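Local coordinates for hypothetical protein (Bacteroides uniformis ATCC 8492, PDB 4QRL), which is of unknown function but has a lipocalin-like beta-barrel fold, consistent with a possible role in binding a small ligand, at residues A[77-80]-A[84-87]. Sequence-based numbering, arbitrary orientation.
Sequences KNYD and GWPE
Tyr79 and Trp85 meet through the phenol hydroxyl of one and the backbone of the other, a compact example of how an aromatic side chain at the start of a short helix can hold the chain that leaves its far end. Asn78 occupies the N-cap position just before helix 79-82 without a side-chain capping bond; its backbone N is hydrogen-bonded to Asp76 OD1 and its ND2 weakly to Thr81 OG1. The end of the Tyr79 side chain reaches the departing chain, with CG anti to the backbone N (chi1 -177°), and the ring passes with one face against Gly84 to reach Trp85. Its OH donates to Trp85 O over 2.7 Å, in the carbonyl plane and on a lone pair, with a C=O...donor angle of 119°. Trp85 O lies in the plane of the phenol ring, at its edge, whereas Gly84 N stands 3.6 Å above one face, displaced from the ring centre. The same hydroxyl comes within 3.4 Å of Trp85 CB, and Tyr79 CE2 lies 3.5 Å from Gly84 CA, so the tyrosine packs against the Gly84 backbone and the first carbon of the Trp85 side chain. In the antiparallel eight-stranded barrel of this lipocalin-like fold, the two segments belong to the connection between neighbouring strands 64-69 and 89-97. Both aromatic side chains touch strand 64-69, Tyr79 at Leu69 and Trp85 at Ile67 and Leu69, and the indole also meets Phe83 edge-to-face. One residue beyond Tyr79, the exposed Asp80 brings OD1 to 3.4 Å from Gly84 CA, at the closest backbone approach of the two segments, where the CA atoms of Asp80 and Gly84 are 3.9 Å apart. Gly84 has a positive phi of 72°, a backbone conformation that favours glycine.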
loop_
_atom_site.group_PDB
_atom_site.type_symbol
_atom_site.label_atom_id
_atom_site.label_comp_id
_atom_site.label_asym_id
_atom_site.label_seq_id
_atom_site.Cartn_x
_atom_site.Cartn_y
_atom_site.Cartn_z
ATOM N N LYS A 77 -4.518 8.234 14.257
ATOM C CA LYS A 77 -5.027 9.575 13.899
ATOM C C LYS A 77 -4.790 9.894 12.388
ATOM O O LYS A 77 -5.536 10.670 11.809
ATOM C CB LYS A 77 -4.398 10.665 14.793
ATOM C CG LYS A 77 -2.942 11.009 14.439
ATOM C CD LYS A 77 -2.314 12.026 15.401
ATOM C CE LYS A 77 -0.824 12.199 15.172
ATOM N NZ LYS A 77 -0.043 10.979 15.535
ATOM N N ASN A 78 -3.769 9.276 11.759
ATOM C CA ASN A 78 -3.504 9.500 10.335
ATOM C C ASN A 78 -4.059 8.397 9.443
ATOM O O ASN A 78 -3.792 8.421 8.240
ATOM C CB ASN A 78 -2.014 9.687 10.067
ATOM C CG ASN A 78 -1.594 11.093 10.344
ATOM O OD1 ASN A 78 -0.887 11.371 11.305
ATOM N ND2 ASN A 78 -2.109 12.014 9.562
ATOM N N TYR A 79 -4.879 7.474 9.990
ATOM C CA TYR A 79 -5.429 6.363 9.201
ATOM C C TYR A 79 -6.135 6.801 7.873
ATOM O O TYR A 79 -5.827 6.248 6.809
ATOM C CB TYR A 79 -6.379 5.520 10.042
ATOM C CG TYR A 79 -6.907 4.319 9.302
ATOM C CD1 TYR A 79 -6.058 3.280 8.921
ATOM C CD2 TYR A 79 -8.247 4.238 8.932
ATOM C CE1 TYR A 79 -6.528 2.198 8.192
ATOM C CE2 TYR A 79 -8.737 3.131 8.240
ATOM C CZ TYR A 79 -7.869 2.111 7.876
ATOM O OH TYR A 79 -8.331 1.008 7.203
ATOM N N ASP A 80 -7.010 7.814 7.917
ATOM C CA ASP A 80 -7.719 8.264 6.702
ATOM C C ASP A 80 -6.870 9.071 5.722
ATOM O O ASP A 80 -7.274 9.258 4.566
ATOM C CB ASP A 80 -8.949 9.076 7.065
ATOM C CG ASP A 80 -10.034 8.303 7.777
ATOM O OD1 ASP A 80 -9.998 7.052 7.741
ATOM O OD2 ASP A 80 -10.935 8.943 8.346
ATOM N N GLY A 84 -7.707 4.654 5.160
ATOM C CA GLY A 84 -9.143 4.917 5.235
ATOM C C GLY A 84 -9.989 3.743 4.774
ATOM O O GLY A 84 -11.163 3.912 4.464
ATOM N N TRP A 85 -9.394 2.527 4.726
ATOM C CA TRP A 85 -10.110 1.335 4.274
ATOM C C TRP A 85 -11.174 0.918 5.254
ATOM O O TRP A 85 -10.903 0.916 6.460
ATOM C CB TRP A 85 -9.153 0.151 4.057
ATOM C CG TRP A 85 -8.029 0.379 3.095
ATOM C CD1 TRP A 85 -7.983 1.267 2.060
ATOM C CD2 TRP A 85 -6.809 -0.370 3.036
ATOM N NE1 TRP A 85 -6.779 1.166 1.406
ATOM C CE2 TRP A 85 -6.050 0.147 1.962
ATOM C CE3 TRP A 85 -6.274 -1.425 3.802
ATOM C CZ2 TRP A 85 -4.812 -0.376 1.605
ATOM C CZ3 TRP A 85 -5.042 -1.945 3.441
ATOM C CH2 TRP A 85 -4.316 -1.409 2.368
ATOM N N PRO A 86 -12.378 0.518 4.768
ATOM C CA PRO A 86 -13.397 0.017 5.693
ATOM C C PRO A 86 -12.909 -1.269 6.368
ATOM O O PRO A 86 -12.313 -2.126 5.701
ATOM C CB PRO A 86 -14.610 -0.228 4.792
ATOM C CG PRO A 86 -14.054 -0.449 3.440
ATOM C CD PRO A 86 -12.828 0.423 3.365
ATOM N N GLU A 87 -13.056 -1.339 7.702
ATOM C CA GLU A 87 -12.645 -2.452 8.561
ATOM C C GLU A 87 -11.124 -2.774 8.450
ATOM O O GLU A 87 -10.695 -3.878 8.781
ATOM C CB GLU A 87 -13.506 -3.698 8.267
ATOM C CG GLU A 87 -14.777 -3.743 9.106
ATOM C CD GLU A 87 -15.855 -4.668 8.579
ATOM O OE1 GLU A 87 -15.577 -5.878 8.408
ATOM O OE2 GLU A 87 -16.986 -4.184 8.348
#